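Local coordinates for cell surface protein (Putative S-layer protein) (Clostridioides difficile R20291, PDB 5NJL) that is a putative S-layer protein of the cell surface that shows cell adhesion in vitro, at residues V237-I248 with L284-E292. Sequence-based numbering, arbitrary orientation.
Sequences VANGTSKSISDI and LKDAKAALE. With SO4 (sulfate ion), chain N; SO4 (sulfate ion), chain S.
Leu-291 of the C-terminal helical segment 284-292 marks the tightly packed part of this contact, where an edge strand is covered by a helix. Its CD2 meets CG1 of Val-237 at 4.1 Å and lies equally close to CB of Ala-238, so one methyl branch rests against the last turn of helix 232-238. From the strand, Ile-245 sends CD1 to within 4.2 Å of CB of Leu-291. Ile-262 and Leu-224 also touch Leu-291, and Val-237 reaches Leu-274, which joins this apolar patch to the interior between sheet and helices. Lys-288 belongs to the packed part too: with CG anti to the backbone N (chi1 -176°), its aliphatic chain runs extended onto the strand's backbone, where CE lies 3.0 Å from O of Ser-246 and 3.5 Å from N of Ile-248. CE also passes CG2 of Ile-245, the two chains running antiparallel.

Toward solvent the character changes. A bend at the last torsion of Lys-288 directs NZ to OE1 of Glu-292, 3.1 Å away and approached almost in line with its C-O bond, a salt bridge between residues four apart, about one helical turn. The carboxylate in turn lies across Ile-245, so a charged pair roofs the outer side of an apolar residue. Exposed Ile-248 lies over Lys-288, Lys-285 and Leu-284; its touch on Lys-285 is the loose one, CG2 to CD at 3.9 Å, both chains heading outward.

At the other end, Lys-243 folds back to give NZ a 2.7 Å hydrogen bond to O of Ala-238, tying strand to helix end across the intervening turn. With the axis of 284-291 at 154° to that of strand 243-245, this is a helix packed on the face of a mixed beta sheet, an alpha/beta two-layer arrangement.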
loop_
_atom_site.group_PDB
_atom_site.type_symbol
_atom_site.label_atom_id
_atom_site.label_comp_id
_atom_site.label_asym_id
_atom_site.label_seq_id
_atom_site.Cartn_x
_atom_site.Cartn_y
_atom_site.Cartn_z
ATOM N N VAL A 237 -6.215 28.859 -27.727
ATOM C CA VAL A 237 -6.846 27.980 -26.730
ATOM C C VAL A 237 -8.299 28.383 -26.572
ATOM O O VAL A 237 -9.199 27.556 -26.714
ATOM C CB VAL A 237 -6.112 28.037 -25.368
ATOM C CG1 VAL A 237 -6.854 27.205 -24.307
ATOM C CG2 VAL A 237 -4.678 27.544 -25.509
ATOM N N ALA A 238 -8.545 29.673 -26.354
ATOM C CA ALA A 238 -9.917 30.169 -26.223
ATOM C C ALA A 238 -10.771 29.870 -27.450
ATOM O O ALA A 238 -11.967 29.664 -27.317
ATOM C CB ALA A 238 -9.925 31.659 -25.912
ATOM N N ASN A 239 -10.156 29.819 -28.639
ATOM C CA ASN A 239 -10.875 29.473 -29.876
ATOM C C ASN A 239 -10.990 27.958 -30.141
ATOM O O ASN A 239 -11.559 27.543 -31.154
ATOM C CB ASN A 239 -10.220 30.181 -31.086
ATOM C CG ASN A 239 -10.444 31.691 -31.072
ATOM O OD1 ASN A 239 -11.530 32.153 -30.752
ATOM N ND2 ASN A 239 -9.412 32.456 -31.427
ATOM N N GLY A 240 -10.461 27.123 -29.251
ATOM C CA GLY A 240 -10.712 25.690 -29.351
ATOM C C GLY A 240 -12.192 25.404 -29.214
ATOM O O GLY A 240 -12.922 26.204 -28.622
ATOM N N THR A 241 -12.632 24.265 -29.737
ATOM C CA THR A 241 -14.027 23.849 -29.654
ATOM C C THR A 241 -14.213 22.765 -28.583
ATOM O O THR A 241 -13.230 22.211 -28.079
ATOM C CB THR A 241 -14.562 23.372 -31.011
ATOM O OG1 THR A 241 -13.763 22.294 -31.508
ATOM C CG2 THR A 241 -14.550 24.533 -32.021
ATOM N N SER A 242 -15.478 22.514 -28.221
ATOM C CA SER A 242 -15.868 21.560 -27.161
ATOM C C SER A 242 -15.017 21.740 -25.913
ATOM O O SER A 242 -14.398 20.787 -25.424
ATOM C CB SER A 242 -15.766 20.124 -27.656
ATOM O OG SER A 242 -16.408 19.958 -28.905
ATOM N N LYS A 243 -14.943 22.984 -25.459
ATOM C CA LYS A 243 -14.118 23.355 -24.331
ATOM C C LYS A 243 -14.795 22.882 -23.047
ATOM O O LYS A 243 -16.010 23.018 -22.900
ATOM C CB LYS A 243 -13.930 24.863 -24.248
ATOM C CG LYS A 243 -12.903 25.437 -25.209
ATOM C CD LYS A 243 -12.818 26.948 -25.084
ATOM C CE LYS A 243 -14.040 27.610 -25.702
ATOM N NZ LYS A 243 -13.971 29.085 -25.628
ATOM N N SER A 244 -14.008 22.313 -22.147
ATOM C CA SER A 244 -14.436 22.143 -20.757
ATOM C C SER A 244 -13.281 22.600 -19.884
ATOM O O SER A 244 -12.148 22.147 -20.059
ATOM C CB SER A 244 -14.867 20.700 -20.458
ATOM O OG SER A 244 -13.777 19.814 -20.533
ATOM N N ILE A 245 -13.571 23.540 -18.984
ATOM C CA ILE A 245 -12.571 24.119 -18.093
ATOM C C ILE A 245 -12.877 23.641 -16.662
ATOM O O ILE A 245 -14.002 23.779 -16.190
ATOM C CB ILE A 245 -12.570 25.666 -18.189
ATOM C CG1 ILE A 245 -12.115 26.117 -19.592
ATOM C CG2 ILE A 245 -11.664 26.268 -17.126
ATOM C CD1 ILE A 245 -12.380 27.577 -19.918
ATOM N N SER A 246 -11.869 23.084 -15.993
ATOM C CA SER A 246 -12.041 22.484 -14.671
ATOM C C SER A 246 -11.978 23.519 -13.553
ATOM O O SER A 246 -11.730 24.704 -13.798
ATOM C CB SER A 246 -10.987 21.398 -14.438
ATOM O OG SER A 246 -9.729 21.939 -14.060
ATOM N N ASP A 247 -12.191 23.030 -12.330
ATOM C CA ASP A 247 -12.255 23.841 -11.110
ATOM C C ASP A 247 -11.116 24.798 -10.864
ATOM O O ASP A 247 -9.946 24.407 -10.863
ATOM C CB ASP A 247 -12.348 22.951 -9.856
ATOM C CG ASP A 247 -13.758 22.529 -9.544
ATOM O OD1 ASP A 247 -14.711 23.162 -10.063
ATOM O OD2 ASP A 247 -13.902 21.559 -8.764
ATOM N N ILE A 248 -11.524 26.053 -10.659
ATOM C CA ILE A 248 -10.805 27.115 -9.932
ATOM C C ILE A 248 -9.334 26.798 -9.586
ATOM O O ILE A 248 -8.417 27.493 -10.051
ATOM C CB ILE A 248 -11.585 27.541 -8.635
ATOM C CG1 ILE A 248 -13.128 27.554 -8.818
ATOM C CG2 ILE A 248 -11.122 28.909 -8.140
ATOM C CD1 ILE A 248 -13.676 28.579 -9.796
ATOM N N LEU A 284 -3.399 32.638 -11.845
ATOM C CA LEU A 284 -4.051 31.446 -12.373
ATOM C C LEU A 284 -5.556 31.655 -12.548
ATOM O O LEU A 284 -6.110 31.313 -13.595
ATOM C CB LEU A 284 -3.758 30.265 -11.449
ATOM C CG LEU A 284 -4.130 28.843 -11.883
ATOM C CD1 LEU A 284 -3.077 27.863 -11.373
ATOM C CD2 LEU A 284 -5.527 28.449 -11.398
ATOM N N LYS A 285 -6.211 32.234 -11.541
ATOM C CA LYS A 285 -7.656 32.524 -11.623
ATOM C C LYS A 285 -8.002 33.673 -12.584
ATOM O O LYS A 285 -9.126 33.738 -13.086
ATOM C CB LYS A 285 -8.240 32.798 -10.225
ATOM C CG LYS A 285 -9.738 33.110 -10.213
ATOM C CD LYS A 285 -10.396 32.696 -8.900
ATOM C CE LYS A 285 -11.683 33.464 -8.620
ATOM N NZ LYS A 285 -12.256 33.093 -7.296
ATOM N N ASP A 286 -7.053 34.581 -12.821
ATOM C CA ASP A 286 -7.213 35.640 -13.838
ATOM C C ASP A 286 -7.112 35.071 -15.259
ATOM O O ASP A 286 -7.970 35.343 -16.101
ATOM C CB ASP A 286 -6.168 36.750 -13.653
ATOM C CG ASP A 286 -6.397 37.571 -12.394
ATOM O OD1 ASP A 286 -7.545 38.004 -12.150
ATOM O OD2 ASP A 286 -5.420 37.797 -11.652
ATOM N N ALA A 287 -6.061 34.290 -15.514
ATOM C CA ALA A 287 -5.926 33.531 -16.776
ATOM C C ALA A 287 -7.200 32.744 -17.047
ATOM O O ALA A 287 -7.827 32.889 -18.093
ATOM C CB ALA A 287 -4.740 32.592 -16.704
ATOM N N LYS A 288 -7.603 31.953 -16.053
ATOM C CA LYS A 288 -8.830 31.151 -16.121
ATOM C C LYS A 288 -10.061 31.953 -16.541
ATOM O O LYS A 288 -10.782 31.548 -17.446
ATOM C CB LYS A 288 -9.092 30.462 -14.776
ATOM C CG LYS A 288 -10.293 29.544 -14.807
ATOM C CD LYS A 288 -10.376 28.699 -13.555
ATOM C CE LYS A 288 -11.528 27.728 -13.678
ATOM N NZ LYS A 288 -12.852 28.380 -13.866
ATOM N N ALA A 289 -10.296 33.089 -15.885
ATOM C CA ALA A 289 -11.448 33.947 -16.206
ATOM C C ALA A 289 -11.383 34.544 -17.626
ATOM O O ALA A 289 -12.426 34.714 -18.290
ATOM C CB ALA A 289 -11.583 35.056 -15.168
ATOM N N ALA A 290 -10.171 34.861 -18.088
ATOM C CA ALA A 290 -9.985 35.388 -19.453
ATOM C C ALA A 290 -10.344 34.350 -20.531
ATOM O O ALA A 290 -10.868 34.709 -21.577
ATOM C CB ALA A 290 -8.569 35.904 -19.648
ATOM N N LEU A 291 -10.082 33.073 -20.264
ATOM C CA LEU A 291 -10.454 32.008 -21.205
ATOM C C LEU A 291 -11.961 31.745 -21.325
ATOM O O LEU A 291 -12.399 31.299 -22.376
ATOM C CB LEU A 291 -9.727 30.705 -20.864
ATOM C CG LEU A 291 -8.205 30.763 -21.044
ATOM C CD1 LEU A 291 -7.522 29.645 -20.266
ATOM C CD2 LEU A 291 -7.826 30.724 -22.523
ATOM N N GLU A 292 -12.742 32.029 -20.274
ATOM C CA GLU A 292 -14.183 31.670 -20.221
ATOM C C GLU A 292 -14.997 32.311 -21.341
ATOM O O GLU A 292 -15.076 33.538 -21.427
ATOM C CB GLU A 292 -14.814 32.077 -18.875
ATOM C CG GLU A 292 -14.275 31.378 -17.620
ATOM C CD GLU A 292 -14.660 29.906 -17.489
ATOM O OE1 GLU A 292 -14.033 29.219 -16.649
ATOM O OE2 GLU A 292 -15.573 29.428 -18.210
HETATM S S SO4 N . -14.013 19.750 -12.241
HETATM O O1 SO4 N . -14.721 20.991 -12.646
HETATM O O2 SO4 N . -14.933 18.890 -11.459
HETATM O O3 SO4 N . -12.845 20.087 -11.395
HETATM O O4 SO4 N . -13.532 19.010 -13.436
HETATM S S SO4 S . -17.622 25.251 -28.622
HETATM O O1 SO4 S . -19.003 25.448 -28.133
HETATM O O2 SO4 S . -17.578 23.920 -29.269
HETATM O O3 SO4 S . -17.287 26.278 -29.633
HETATM O O4 SO4 S . -16.692 25.364 -27.460
#